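Local coordinates for protein beta-N-acetylhexosaminidase (Mycobacterium smegmatis, PDB 4YYF) that probably hydrolyses terminal non-reducing N-acetyl-D-hexosamine residues in N-acetyl-beta-D-hexosaminides, as a glycosyl hydrolase family 3 beta-N-acetylhexosaminidase, at residues Gln47-Asp58 with Asp317-Val327; Ile73-Thr83 with Val110-Gly118. The protein carries 1 engineered substitution. All coordinates share one frame; numbering follows the deposited sequence.

Contact 1. Residues Gln47-Asp58 with Asp317-Val327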
ATOM      1  N   GLN A  47     -13.869   3.221  -5.545  1.00 14.94           N
ATOM      2  CA  GLN A  47     -13.360   3.395  -4.193  1.00 15.26           C
ATOM      3  C   GLN A  47     -12.248   2.387  -3.858  1.00 17.84           C
ATOM      4  O   GLN A  47     -11.493   2.572  -2.900  1.00 18.81           O
ATOM      5  CB  GLN A  47     -14.525   3.300  -3.198  1.00 19.67           C
ATOM      6  CG  GLN A  47     -14.140   3.544  -1.763  1.00 26.86           C
ATOM      7  CD  GLN A  47     -13.556   4.923  -1.526  1.00 28.11           C
ATOM      8  OE1 GLN A  47     -12.621   5.076  -0.715  1.00 23.01           O
ATOM      9  NE2 GLN A  47     -14.110   5.943  -2.215  1.00 18.93           N
ATOM     10  N   LEU A  48     -12.137   1.333  -4.661  1.00 16.71           N
ATOM     11  CA  LEU A  48     -11.148   0.280  -4.428  1.00 14.43           C
ATOM     12  C   LEU A  48      -9.830   0.531  -5.169  1.00 16.53           C
ATOM     13  O   LEU A  48      -8.947  -0.336  -5.174  1.00 17.91           O
ATOM     14  CB  LEU A  48     -11.710  -1.078  -4.872  1.00 14.19           C
ATOM     15  CG  LEU A  48     -13.092  -1.422  -4.321  1.00 17.81           C
ATOM     16  CD1 LEU A  48     -13.539  -2.821  -4.748  1.00 19.92           C
ATOM     17  CD2 LEU A  48     -13.126  -1.274  -2.796  1.00 16.12           C
ATOM     18  N   LEU A  49      -9.713   1.687  -5.821  1.00 12.81           N
ATOM     19  CA  LEU A  49      -8.550   1.997  -6.653  1.00 14.56           C
ATOM     20  C   LEU A  49      -7.741   3.144  -6.060  1.00 16.36           C
ATOM     21  O   LEU A  49      -8.310   4.108  -5.543  1.00 16.68           O
ATOM     22  CB  LEU A  49      -8.992   2.391  -8.074  1.00 14.81           C
ATOM     23  CG  LEU A  49     -10.033   1.504  -8.768  1.00 15.85           C
ATOM     24  CD1 LEU A  49     -10.386   2.071 -10.134  1.00 16.41           C
ATOM     25  CD2 LEU A  49      -9.531   0.066  -8.879  1.00 14.26           C
ATOM     26  N   THR A  50      -6.416   3.044  -6.137  1.00 14.94           N
ATOM     27  CA  THR A  50      -5.545   4.176  -5.805  1.00 13.34           C
ATOM     28  C   THR A  50      -4.646   4.418  -7.004  1.00 12.89           C
ATOM     29  O   THR A  50      -4.015   3.484  -7.505  1.00 12.78           O
ATOM     30  CB  THR A  50      -4.687   3.897  -4.561  1.00 12.92           C
ATOM     31  OG1 THR A  50      -5.549   3.646  -3.438  1.00 14.33           O
ATOM     32  CG2 THR A  50      -3.797   5.111  -4.245  1.00 13.19           C
ATOM     33  N   VAL A  51      -4.606   5.657  -7.493  1.00 13.31           N
ATOM     34  CA  VAL A  51      -3.891   5.921  -8.736  1.00 14.32           C
ATOM     35  C   VAL A  51      -2.904   7.073  -8.609  1.00 12.56           C
ATOM     36  O   VAL A  51      -3.205   8.104  -8.003  1.00 14.22           O
ATOM     37  CB  VAL A  51      -4.866   6.185  -9.922  1.00 17.61           C
ATOM     38  CG1 VAL A  51      -5.603   4.907 -10.290  1.00 18.21           C
ATOM     39  CG2 VAL A  51      -5.856   7.311  -9.579  1.00 13.07           C
ATOM     40  N   GLY A  52      -1.720   6.885  -9.177  1.00 13.81           N
ATOM     41  CA  GLY A  52      -0.711   7.937  -9.194  1.00 14.71           C
ATOM     42  C   GLY A  52      -1.143   9.081 -10.088  1.00 17.22           C
ATOM     43  O   GLY A  52      -1.743   8.847 -11.145  1.00 14.16           O
ATOM     44  N   VAL A  53      -0.847  10.315  -9.661  1.00 13.75           N
ATOM     45  CA  VAL A  53      -1.206  11.525 -10.398  1.00 13.36           C
ATOM     46  C   VAL A  53       0.043  12.351 -10.704  1.00 15.39           C
ATOM     47  O   VAL A  53       0.998  12.309  -9.944  1.00 16.69           O
ATOM     48  CB  VAL A  53      -2.208  12.382  -9.607  1.00 16.39           C
ATOM     49  CG1 VAL A  53      -3.505  11.602  -9.355  1.00 15.19           C
ATOM     50  CG2 VAL A  53      -1.601  12.836  -8.283  1.00 17.56           C
ATOM     51  N   THR A  54       0.043  13.088 -11.818  1.00 13.25           N
ATOM     52  CA  THR A  54       1.225  13.853 -12.231  1.00 15.52           C
ATOM     53  C   THR A  54       1.220  15.289 -11.708  1.00 18.82           C
ATOM     54  O   THR A  54       2.277  15.916 -11.559  1.00 20.23           O
ATOM     55  CB  THR A  54       1.368  13.914 -13.759  1.00 21.25           C
ATOM     56  OG1 THR A  54       0.141  14.394 -14.324  1.00 20.37           O
ATOM     57  CG2 THR A  54       1.693  12.547 -14.329  1.00 20.90           C
ATOM     58  N   ASP A  55       0.026  15.809 -11.443  1.00 16.00           N
ATOM     59  CA  ASP A  55      -0.137  17.216 -11.080  1.00 15.92           C
ATOM     60  C   ASP A  55      -1.570  17.471 -10.653  1.00 17.13           C
ATOM     61  O   ASP A  55      -2.411  16.560 -10.688  1.00 15.15           O
ATOM     62  CB  ASP A  55       0.216  18.115 -12.271  1.00 15.64           C
ATOM     63  CG  ASP A  55      -0.430  17.641 -13.559  1.00 25.52           C
ATOM     64  OD1 ASP A  55      -1.670  17.631 -13.633  1.00 24.34           O
ATOM     65  OD2 ASP A  55       0.298  17.251 -14.497  1.00 28.13           O
ATOM     66  N   ALA A  56      -1.853  18.709 -10.269  1.00 17.50           N
ATOM     67  CA  ALA A  56      -3.179  19.075  -9.788  1.00 18.14           C
ATOM     68  C   ALA A  56      -4.267  18.793 -10.833  1.00 18.90           C
ATOM     69  O   ALA A  56      -5.317  18.276 -10.488  1.00 16.97           O
ATOM     70  CB  ALA A  56      -3.217  20.538  -9.350  1.00 17.51           C
ATOM     71  N   ALA A  57      -4.019  19.131 -12.100  1.00 12.57           N
ATOM     72  CA  ALA A  57      -5.056  18.983 -13.138  1.00 16.16           C
ATOM     73  C   ALA A  57      -5.414  17.511 -13.363  1.00 18.16           C
ATOM     74  O   ALA A  57      -6.575  17.151 -13.592  1.00 16.21           O
ATOM     75  CB  ALA A  57      -4.623  19.654 -14.463  1.00 17.62           C
ATOM     76  N   ASP A  58      -4.406  16.657 -13.284  1.00 17.32           N
ATOM     77  CA  ASP A  58      -4.582  15.212 -13.424  1.00 15.97           C
ATOM     78  C   ASP A  58      -5.383  14.667 -12.223  1.00 16.29           C
ATOM     79  O   ASP A  58      -6.347  13.891 -12.384  1.00 13.60           O
ATOM     80  CB  ASP A  58      -3.187  14.559 -13.513  1.00 17.33           C
ATOM     81  CG  ASP A  58      -3.238  13.066 -13.805  1.00 17.47           C
ATOM     82  OD1 ASP A  58      -4.134  12.615 -14.553  1.00 18.96           O
ATOM     83  OD2 ASP A  58      -2.358  12.334 -13.287  1.00 18.21           O
ATOM     84  N   ASP A 317      -8.016  -5.349  -1.002  1.00 12.68           N
ATOM     85  CA  ASP A 317      -9.075  -4.354  -0.813  1.00 13.70           C
ATOM     86  C   ASP A 317      -8.805  -3.129  -1.657  1.00 17.89           C
ATOM     87  O   ASP A 317      -9.697  -2.310  -1.889  1.00 16.33           O
ATOM     88  CB  ASP A 317      -9.114  -3.863   0.625  1.00 13.08           C
ATOM     89  CG  ASP A 317      -9.362  -4.961   1.606  1.00 16.49           C
ATOM     90  OD1 ASP A 317     -10.385  -5.660   1.463  1.00 18.38           O
ATOM     91  OD2 ASP A 317      -8.523  -5.122   2.518  1.00 19.50           O
ATOM     92  N   ASN A 318      -7.560  -2.965  -2.073  1.00 15.23           N
ATOM     93  CA  ASN A 318      -7.191  -1.743  -2.768  1.00 15.72           C
ATOM     94  C   ASN A 318      -6.130  -1.995  -3.828  1.00 15.66           C
ATOM     95  O   ASN A 318      -5.014  -2.410  -3.521  1.00 15.63           O
ATOM     96  CB  ASN A 318      -6.708  -0.690  -1.769  1.00 16.42           C
ATOM     97  CG  ASN A 318      -6.787   0.717  -2.329  1.00 15.09           C
ATOM     98  OD1 ASN A 318      -6.056   1.075  -3.253  1.00 16.83           O
ATOM     99  ND2 ASN A 318      -7.684   1.521  -1.773  1.00 16.70           N
ATOM    100  N   ALA A 319      -6.495  -1.745  -5.077  1.00 11.69           N
ATOM    101  CA  ALA A 319      -5.603  -1.979  -6.209  1.00 12.98           C
ATOM    102  C   ALA A 319      -4.921  -0.681  -6.571  1.00 18.89           C
ATOM    103  O   ALA A 319      -5.586   0.318  -6.889  1.00 18.21           O
ATOM    104  CB  ALA A 319      -6.390  -2.510  -7.401  1.00 16.97           C
ATOM    105  N   LEU A 320      -3.590  -0.703  -6.536  1.00 14.94           N
ATOM    106  CA  LEU A 320      -2.781   0.495  -6.707  1.00 12.71           C
ATOM    107  C   LEU A 320      -1.979   0.405  -8.004  1.00 14.83           C
ATOM    108  O   LEU A 320      -1.381  -0.630  -8.292  1.00 15.07           O
ATOM    109  CB  LEU A 320      -1.824   0.605  -5.507  1.00 13.75           C
ATOM    110  CG  LEU A 320      -0.749   1.696  -5.320  1.00 25.89           C
ATOM    111  CD1 LEU A 320       0.544   1.374  -6.012  1.00 30.28           C
ATOM    112  CD2 LEU A 320      -1.220   3.056  -5.758  1.00 26.23           C
ATOM    113  N   TRP A 321      -1.979   1.481  -8.786  1.00 16.79           N
ATOM    114  CA  TRP A 321      -1.040   1.622  -9.908  1.00 15.52           C
ATOM    115  C   TRP A 321      -0.748   3.102 -10.131  1.00 18.08           C
ATOM    116  O   TRP A 321      -1.345   3.950  -9.472  1.00 15.43           O
ATOM    117  CB  TRP A 321      -1.513   0.880 -11.170  1.00 14.41           C
ATOM    118  CG  TRP A 321      -2.588   1.553 -12.004  1.00 15.47           C
ATOM    119  CD1 TRP A 321      -2.404   2.261 -13.168  1.00 17.35           C
ATOM    120  CD2 TRP A 321      -4.008   1.526 -11.771  1.00 17.48           C
ATOM    121  NE1 TRP A 321      -3.623   2.686 -13.658  1.00 19.60           N
ATOM    122  CE2 TRP A 321      -4.618   2.248 -12.822  1.00 17.89           C
ATOM    123  CE3 TRP A 321      -4.817   0.970 -10.771  1.00 18.89           C
ATOM    124  CZ2 TRP A 321      -6.006   2.436 -12.892  1.00 14.73           C
ATOM    125  CZ3 TRP A 321      -6.195   1.152 -10.844  1.00 17.28           C
ATOM    126  CH2 TRP A 321      -6.773   1.881 -11.898  1.00 14.35           C
ATOM    127  N   ILE A 322       0.193   3.433 -11.009  1.00 16.32           N
ATOM    128  CA  ILE A 322       0.792   4.762 -10.901  1.00 18.95           C
ATOM    129  C   ILE A 322       0.380   5.799 -11.942  1.00 15.66           C
ATOM    130  O   ILE A 322       0.991   6.860 -12.031  1.00 16.34           O
ATOM    131  CB  ILE A 322       2.335   4.706 -10.716  1.00 20.78           C
ATOM    132  CG1 ILE A 322       3.033   4.157 -11.962  1.00 18.52           C
ATOM    133  CG2 ILE A 322       2.688   3.869  -9.475  1.00 21.42           C
ATOM    134  CD1 ILE A 322       4.554   4.233 -11.883  1.00 19.50           C
ATOM    135  N   THR A 323      -0.675   5.511 -12.699  1.00 17.02           N
ATOM    136  CA  THR A 323      -1.197   6.453 -13.688  1.00 19.72           C
ATOM    137  C   THR A 323      -2.727   6.491 -13.654  1.00 21.52           C
ATOM    138  O   THR A 323      -3.363   5.533 -13.213  1.00 19.98           O
ATOM    139  CB  THR A 323      -0.740   6.073 -15.106  1.00 18.68           C
ATOM    140  OG1 THR A 323      -0.981   4.673 -15.294  1.00 17.53           O
ATOM    141  CG2 THR A 323       0.753   6.352 -15.300  1.00 17.30           C
ATOM    142  N   THR A 324      -3.312   7.583 -14.146  1.00 19.30           N
ATOM    143  CA  THR A 324      -4.765   7.752 -14.157  1.00 16.84           C
ATOM    144  C   THR A 324      -5.419   7.362 -15.481  1.00 18.64           C
ATOM    145  O   THR A 324      -6.644   7.207 -15.538  1.00 17.32           O
ATOM    146  CB  THR A 324      -5.149   9.214 -13.924  1.00 14.89           C
ATOM    147  OG1 THR A 324      -4.563  10.006 -14.963  1.00 18.02           O
ATOM    148  CG2 THR A 324      -4.649   9.704 -12.550  1.00 14.90           C
ATOM    149  N   ALA A 325      -4.626   7.256 -16.547  1.00 17.44           N
ATOM    150  CA  ALA A 325      -5.184   7.041 -17.895  1.00 21.68           C
ATOM    151  C   ALA A 325      -6.077   5.804 -17.989  1.00 23.00           C
ATOM    152  O   ALA A 325      -7.057   5.786 -18.729  1.00 20.99           O
ATOM    153  CB  ALA A 325      -4.075   6.943 -18.938  1.00 19.66           C
ATOM    154  N   GLU A 326      -5.729   4.762 -17.245  1.00 21.82           N
ATOM    155  CA  GLU A 326      -6.401   3.474 -17.407  1.00 22.08           C
ATOM    156  C   GLU A 326      -7.705   3.368 -16.618  1.00 21.25           C
ATOM    157  O   GLU A 326      -8.427   2.379 -16.740  1.00 20.20           O
ATOM    158  CB  GLU A 326      -5.460   2.337 -16.993  1.00 19.32           C
ATOM    159  CG  GLU A 326      -4.189   2.231 -17.828  1.00 23.29           C
ATOM    160  CD  GLU A 326      -3.097   3.210 -17.406  1.00 24.71           C
ATOM    161  OE1 GLU A 326      -3.282   3.951 -16.409  1.00 19.71           O
ATOM    162  OE2 GLU A 326      -2.045   3.238 -18.083  1.00 25.22           O
ATOM    163  N   VAL A 327      -8.005   4.379 -15.808  1.00 15.79           N
ATOM    164  CA  VAL A 327      -9.116   4.267 -14.862  1.00 17.25           C
ATOM    165  C   VAL A 327     -10.470   3.914 -15.517  1.00 20.30           C
ATOM    166  O   VAL A 327     -11.144   2.992 -15.072  1.00 17.38           O
ATOM    167  CB  VAL A 327      -9.246   5.520 -13.973  1.00 17.73           C
ATOM    168  CG1 VAL A 327     -10.588   5.521 -13.251  1.00 14.78           C
ATOM    169  CG2 VAL A 327      -8.079   5.583 -12.965  1.00 12.76           C
TER
HETATM  170  O   HOH W   1      -9.067   3.844  -2.937  1.00 18.37           O
HETATM  171  O   HOH W   2      -1.373  10.062 -14.225  1.00 20.11           O
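W321 CG lies between the backbone N and the carbonyl carbon (chi1 78°), and V51 keeps CG1 beside its own N (chi1 -69°). Both side chains leave the same sheet face side by side, so V51 CG1 sits on the indole, 3.6 Å from the six-membered ring centroid of W321, a CH-pi contact. L49 CD2 comes up at the ring edge, and V327 CG2 packs on V51 CG1. W321 NE1 donates in the ring plane to E326 OE1, which limits the indole's rotation, and the T323 hydroxyl holds the same oxygen from the same carboxylate face. On the face of T50 and L320, T50 OG1 donates to N318 OD1 at 2.6 Å, while N318 ND2 is held by N355 and a water bridging to the carbonyls of Q47 and L49. T324 OG1 donates to the syn lone pair of D58 OD1 at 2.7 Å. Backbone bonds from A319 N to L48 O (2.8 Å) through G52 N to W321 O (3.0 Å) join 49-52 and 319-321 in parallel at 8°. This pairing of first and last strands closes a TIM barrel.

Contact 2. Residues Ile73-Thr83 with Val110-Gly118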
ATOM      1  N   ILE A  73       1.020  10.189  -4.597  1.00 15.39           N
ATOM      2  CA  ILE A  73       2.063  11.142  -4.923  1.00 16.60           C
ATOM      3  C   ILE A  73       3.346  10.339  -5.118  1.00 16.67           C
ATOM      4  O   ILE A  73       3.721   9.549  -4.255  1.00 15.62           O
ATOM      5  CB  ILE A  73       2.287  12.115  -3.753  1.00 18.44           C
ATOM      6  CG1 ILE A  73       0.977  12.813  -3.356  1.00 23.58           C
ATOM      7  CG2 ILE A  73       3.366  13.126  -4.081  1.00 19.29           C
ATOM      8  CD1 ILE A  73       0.324  13.613  -4.466  1.00 26.45           C
ATOM      9  N   GLY A  74       4.040  10.546  -6.234  1.00 18.82           N
ATOM     10  CA  GLY A  74       5.285   9.836  -6.466  1.00 19.36           C
ATOM     11  C   GLY A  74       6.356  10.727  -7.039  1.00 19.91           C
ATOM     12  O   GLY A  74       6.180  11.946  -7.110  1.00 19.67           O
ATOM     13  N   SER A  75       7.465  10.128  -7.470  1.00 19.98           N
ATOM     14  CA  SER A  75       8.538  10.891  -8.108  1.00 25.02           C
ATOM     15  C   SER A  75       8.055  11.583  -9.391  1.00 27.11           C
ATOM     16  O   SER A  75       8.638  12.566  -9.828  1.00 32.03           O
ATOM     17  CB  SER A  75       9.729   9.984  -8.418  1.00 25.61           C
ATOM     18  OG  SER A  75       9.310   8.885  -9.196  1.00 33.07           O
ATOM     19  N   TRP A  76       6.980  11.065  -9.975  1.00 27.90           N
ATOM     20  CA  TRP A  76       6.404  11.601 -11.212  1.00 29.17           C
ATOM     21  C   TRP A  76       5.461  12.782 -10.931  1.00 25.97           C
ATOM     22  O   TRP A  76       4.881  13.352 -11.848  1.00 27.78           O
ATOM     23  CB  TRP A  76       5.618  10.486 -11.924  1.00 26.85           C
ATOM     24  CG  TRP A  76       4.541   9.943 -11.044  1.00 26.76           C
ATOM     25  CD1 TRP A  76       3.270  10.418 -10.919  1.00 27.76           C
ATOM     26  CD2 TRP A  76       4.650   8.840 -10.133  1.00 31.07           C
ATOM     27  NE1 TRP A  76       2.580   9.681  -9.986  1.00 32.22           N
ATOM     28  CE2 TRP A  76       3.404   8.706  -9.491  1.00 31.81           C
ATOM     29  CE3 TRP A  76       5.682   7.955  -9.801  1.00 33.51           C
ATOM     30  CZ2 TRP A  76       3.157   7.717  -8.532  1.00 34.18           C
ATOM     31  CZ3 TRP A  76       5.436   6.974  -8.851  1.00 33.37           C
ATOM     32  CH2 TRP A  76       4.186   6.862  -8.228  1.00 32.63           C
ATOM     33  N   THR A  77       5.285  13.134  -9.663  1.00 19.55           N
ATOM     34  CA  THR A  77       4.307  14.160  -9.299  1.00 18.80           C
ATOM     35  C   THR A  77       4.930  15.546  -9.106  1.00 21.47           C
ATOM     36  O   THR A  77       5.934  15.707  -8.411  1.00 20.90           O
ATOM     37  CB  THR A  77       3.551  13.776  -8.000  1.00 16.50           C
ATOM     38  OG1 THR A  77       3.034  12.444  -8.122  1.00 18.04           O
ATOM     39  CG2 THR A  77       2.407  14.738  -7.727  1.00 19.30           C
ATOM     40  N   ASP A  78       4.312  16.541  -9.733  1.00 19.12           N
ATOM     41  CA  ASP A  78       4.545  17.956  -9.461  1.00 20.79           C
ATOM     42  C   ASP A  78       4.062  18.262  -8.030  1.00 21.74           C
ATOM     43  O   ASP A  78       2.861  18.301  -7.786  1.00 22.45           O
ATOM     44  CB  ASP A  78       3.709  18.728 -10.481  1.00 34.08           C
ATOM     45  CG  ASP A  78       3.860  20.228 -10.379  1.00 53.59           C
ATOM     46  OD1 ASP A  78       3.878  20.773  -9.252  1.00 56.43           O
ATOM     47  OD2 ASP A  78       3.926  20.872 -11.453  1.00 58.18           O
ATOM     48  N   LEU A  79       4.981  18.494  -7.088  1.00 17.88           N
ATOM     49  CA  LEU A  79       4.601  18.644  -5.671  1.00 18.32           C
ATOM     50  C   LEU A  79       3.989  19.997  -5.284  1.00 20.44           C
ATOM     51  O   LEU A  79       3.543  20.181  -4.148  1.00 19.23           O
ATOM     52  CB  LEU A  79       5.797  18.364  -4.758  1.00 19.63           C
ATOM     53  CG  LEU A  79       6.401  16.963  -4.848  1.00 20.65           C
ATOM     54  CD1 LEU A  79       7.529  16.791  -3.834  1.00 26.41           C
ATOM     55  CD2 LEU A  79       5.319  15.936  -4.621  1.00 16.47           C
ATOM     56  N   SER A  80       3.950  20.943  -6.212  1.00 16.97           N
ATOM     57  CA  SER A  80       3.381  22.248  -5.882  1.00 18.58           C
ATOM     58  C   SER A  80       1.924  22.126  -5.439  1.00 17.34           C
ATOM     59  O   SER A  80       1.439  22.960  -4.681  1.00 21.16           O
ATOM     60  CB  SER A  80       3.523  23.231  -7.047  1.00 27.05           C
ATOM     61  OG  SER A  80       2.820  22.749  -8.167  1.00 36.46           O
HETATM   62  N   MSE A  81       1.225  21.084  -5.889  1.00 16.96           N
HETATM   63  CA  MSE A  81      -0.170  20.887  -5.475  1.00 18.96           C
HETATM   64  C   MSE A  81      -0.321  20.694  -3.961  1.00 18.89           C
HETATM   65  O   MSE A  81      -1.408  20.889  -3.410  1.00 18.93           O
HETATM   66  CB  MSE A  81      -0.799  19.701  -6.216  1.00 17.33           C
HETATM   67  CG  MSE A  81      -0.103  18.357  -5.943  1.00 20.56           C
HETATM   68 SE   MSE A  81      -0.955  16.873  -6.921  0.74 27.22          SE
HETATM   69  CE  MSE A  81      -2.651  16.918  -6.015  1.00 20.10           C
ATOM     70  N   LEU A  82       0.758  20.309  -3.282  1.00 14.18           N
ATOM     71  CA  LEU A  82       0.695  20.100  -1.830  1.00 17.01           C
ATOM     72  C   LEU A  82       0.821  21.389  -1.034  1.00 19.04           C
ATOM     73  O   LEU A  82       0.477  21.424   0.156  1.00 20.56           O
ATOM     74  CB  LEU A  82       1.798  19.147  -1.363  1.00 15.86           C
ATOM     75  CG  LEU A  82       1.847  17.815  -2.076  1.00 16.64           C
ATOM     76  CD1 LEU A  82       3.031  17.011  -1.565  1.00 14.90           C
ATOM     77  CD2 LEU A  82       0.532  17.081  -1.857  1.00 14.50           C
ATOM     78  N   THR A  83       1.341  22.438  -1.664  1.00 16.84           N
ATOM     79  CA  THR A  83       1.555  23.696  -0.954  1.00 16.19           C
ATOM     80  C   THR A  83       0.762  24.871  -1.510  1.00 18.92           C
ATOM     81  O   THR A  83       0.773  25.951  -0.914  1.00 23.85           O
ATOM     82  CB  THR A  83       3.054  24.099  -0.898  1.00 29.80           C
ATOM     83  OG1 THR A  83       3.568  24.236  -2.227  1.00 24.68           O
ATOM     84  CG2 THR A  83       3.870  23.054  -0.149  1.00 30.00           C
ATOM     85  N   VAL A 110      14.093   6.231  -0.502  1.00 18.53           N
ATOM     86  CA  VAL A 110      12.685   6.382  -0.855  1.00 16.26           C
ATOM     87  C   VAL A 110      12.000   7.443   0.002  1.00 18.20           C
ATOM     88  O   VAL A 110      11.402   7.152   1.036  1.00 16.12           O
ATOM     89  CB  VAL A 110      11.941   5.036  -0.737  1.00 17.84           C
ATOM     90  CG1 VAL A 110      10.516   5.165  -1.252  1.00 19.03           C
ATOM     91  CG2 VAL A 110      12.682   3.976  -1.544  1.00 17.59           C
ATOM     92  N   SER A 111      12.070   8.684  -0.454  1.00 16.69           N
ATOM     93  CA  SER A 111      11.615   9.802   0.357  1.00 19.37           C
ATOM     94  C   SER A 111      11.059  10.877  -0.570  1.00 22.00           C
ATOM     95  O   SER A 111      11.671  11.931  -0.757  1.00 17.70           O
ATOM     96  CB  SER A 111      12.790  10.331   1.176  1.00 19.27           C
ATOM     97  OG  SER A 111      12.375  11.245   2.171  1.00 22.35           O
ATOM     98  N   ARG A 112       9.894  10.606  -1.153  1.00 19.80           N
ATOM     99  CA  ARG A 112       9.350  11.482  -2.194  1.00 17.54           C
ATOM    100  C   ARG A 112       9.012  12.890  -1.686  1.00 19.83           C
ATOM    101  O   ARG A 112       8.916  13.820  -2.473  1.00 19.49           O
ATOM    102  CB  ARG A 112       8.120  10.835  -2.847  1.00 20.48           C
ATOM    103  CG  ARG A 112       8.360   9.411  -3.383  1.00 29.60           C
ATOM    104  CD  ARG A 112       9.654   9.291  -4.193  1.00 31.35           C
ATOM    105  NE  ARG A 112       9.805   7.963  -4.805  1.00 29.69           N
ATOM    106  CZ  ARG A 112      10.951   7.291  -4.884  1.00 31.98           C
ATOM    107  NH1 ARG A 112      12.066   7.806  -4.390  1.00 33.18           N
ATOM    108  NH2 ARG A 112      10.982   6.097  -5.461  1.00 39.63           N
ATOM    109  N   LEU A 113       8.864  13.052  -0.371  1.00 15.14           N
ATOM    110  CA  LEU A 113       8.556  14.375   0.187  1.00 17.31           C
ATOM    111  C   LEU A 113       9.761  15.110   0.799  1.00 17.96           C
ATOM    112  O   LEU A 113       9.607  16.187   1.398  1.00 20.27           O
ATOM    113  CB  LEU A 113       7.427  14.260   1.212  1.00 13.15           C
ATOM    114  CG  LEU A 113       6.119  13.647   0.693  1.00 16.26           C
ATOM    115  CD1 LEU A 113       5.092  13.570   1.831  1.00 18.82           C
ATOM    116  CD2 LEU A 113       5.572  14.461  -0.481  1.00 14.58           C
ATOM    117  N   ALA A 114      10.956  14.556   0.629  1.00 18.38           N
ATOM    118  CA  ALA A 114      12.165  15.114   1.268  1.00 19.55           C
ATOM    119  C   ALA A 114      12.414  16.597   1.000  1.00 17.30           C
ATOM    120  O   ALA A 114      12.951  17.303   1.855  1.00 21.13           O
ATOM    121  CB  ALA A 114      13.405  14.299   0.910  1.00 17.54           C
ATOM    122  N   SER A 115      12.044  17.069  -0.186  1.00 20.26           N
ATOM    123  CA  SER A 115      12.291  18.467  -0.543  1.00 23.94           C
ATOM    124  C   SER A 115      11.456  19.403   0.331  1.00 19.61           C
ATOM    125  O   SER A 115      11.811  20.573   0.530  1.00 17.70           O
ATOM    126  CB  SER A 115      11.985  18.708  -2.024  1.00 22.26           C
ATOM    127  OG  SER A 115      10.633  18.394  -2.299  1.00 23.40           O
ATOM    128  N   LEU A 116      10.356  18.874   0.867  1.00 14.92           N
ATOM    129  CA  LEU A 116       9.437  19.663   1.691  1.00 15.97           C
ATOM    130  C   LEU A 116       9.536  19.351   3.179  1.00 20.04           C
ATOM    131  O   LEU A 116       9.304  20.214   4.018  1.00 17.83           O
ATOM    132  CB  LEU A 116       7.987  19.449   1.226  1.00 16.02           C
ATOM    133  CG  LEU A 116       7.619  19.992  -0.157  1.00 17.56           C
ATOM    134  CD1 LEU A 116       6.267  19.430  -0.601  1.00 16.36           C
ATOM    135  CD2 LEU A 116       7.568  21.505  -0.155  1.00 17.94           C
ATOM    136  N   ILE A 117       9.850  18.108   3.528  1.00 19.22           N
ATOM    137  CA  ILE A 117       9.831  17.749   4.942  1.00 16.42           C
ATOM    138  C   ILE A 117      11.219  17.448   5.514  1.00 18.84           C
ATOM    139  O   ILE A 117      11.348  17.130   6.698  1.00 17.93           O
ATOM    140  CB  ILE A 117       8.842  16.589   5.258  1.00 16.22           C
ATOM    141  CG1 ILE A 117       9.349  15.252   4.697  1.00 17.50           C
ATOM    142  CG2 ILE A 117       7.434  16.919   4.746  1.00 16.37           C
ATOM    143  CD1 ILE A 117       8.540  14.035   5.216  1.00 18.16           C
ATOM    144  N   GLY A 118      12.244  17.556   4.672  1.00 18.52           N
ATOM    145  CA  GLY A 118      13.611  17.279   5.082  1.00 18.79           C
ATOM    146  C   GLY A 118      13.983  15.840   4.782  1.00 19.10           C
ATOM    147  O   GLY A 118      13.117  14.986   4.635  1.00 17.22           O
TER
HETATM  148  O   HOH W   3       7.705   7.293  -6.618  1.00 30.22           O
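I73 meets L113 through CG2, 4.4 Å from L113 CD2. G74 then opens a type I turn to T77, whose OG1 receives G74 N almost straight (177°). In that turn S75 lies beside R112: S75 CB is over one face of the guanidinium, 4.1 Å from R112 NE. The chain of R112 bends at chi2 (-46°) and its CD and NE come up to S75, while V110 CG1 lies over the centre of a guanidinium face. A water accepts from both S75 N and R112 NE, at 3.0 and 2.9 Å, bridging the two segments where no direct hydrogen bond crosses. Further on, D78 OD1 takes S80 N in an Asx turn that spans L79. The L79 branch CD1 drops onto the opposing backbone, 3.6 Å from R112 O, with S115 OG also beside it, while L79 CB packs on L116 CD1. L82 follows, its CD1 touching L113 CD2 at 3.8 Å, the two side chains crossing at about a right angle. Last comes T83, whose CG2 meets L116 CD2 tip to tip at 4.0 Å. The contact is thus a small leucine cluster, with a water bridge beside it, between the loop after strand 70-73 and the turn and short helix 114-117 that follow strand 100-107 and its antiparallel partner 110-111 in the TIM-barrel domain.

After helix 41-46 the chain lays down strand 49-52, then helix 56-66 and strand 70-73, and enters the loop of contact 2. That contact closes a short excursion through helix 86-93 and strand 100-107, with 26 residues between its segments. The chain then runs round the rest of the barrel before 317-327 returns to 47-58, so contact 1 closes a loop of 258 residues and contact 2 is nested inside it. Their centres lie about 16 Å apart, yet they touch: V53 O probably accepts from T77 OG1 and T54 O from D78 N, while W76 packs against I322. Contact 1 seals the barrel; contact 2 ties the loop after strand 70-73 to the turn and helix that follow strand 110-111.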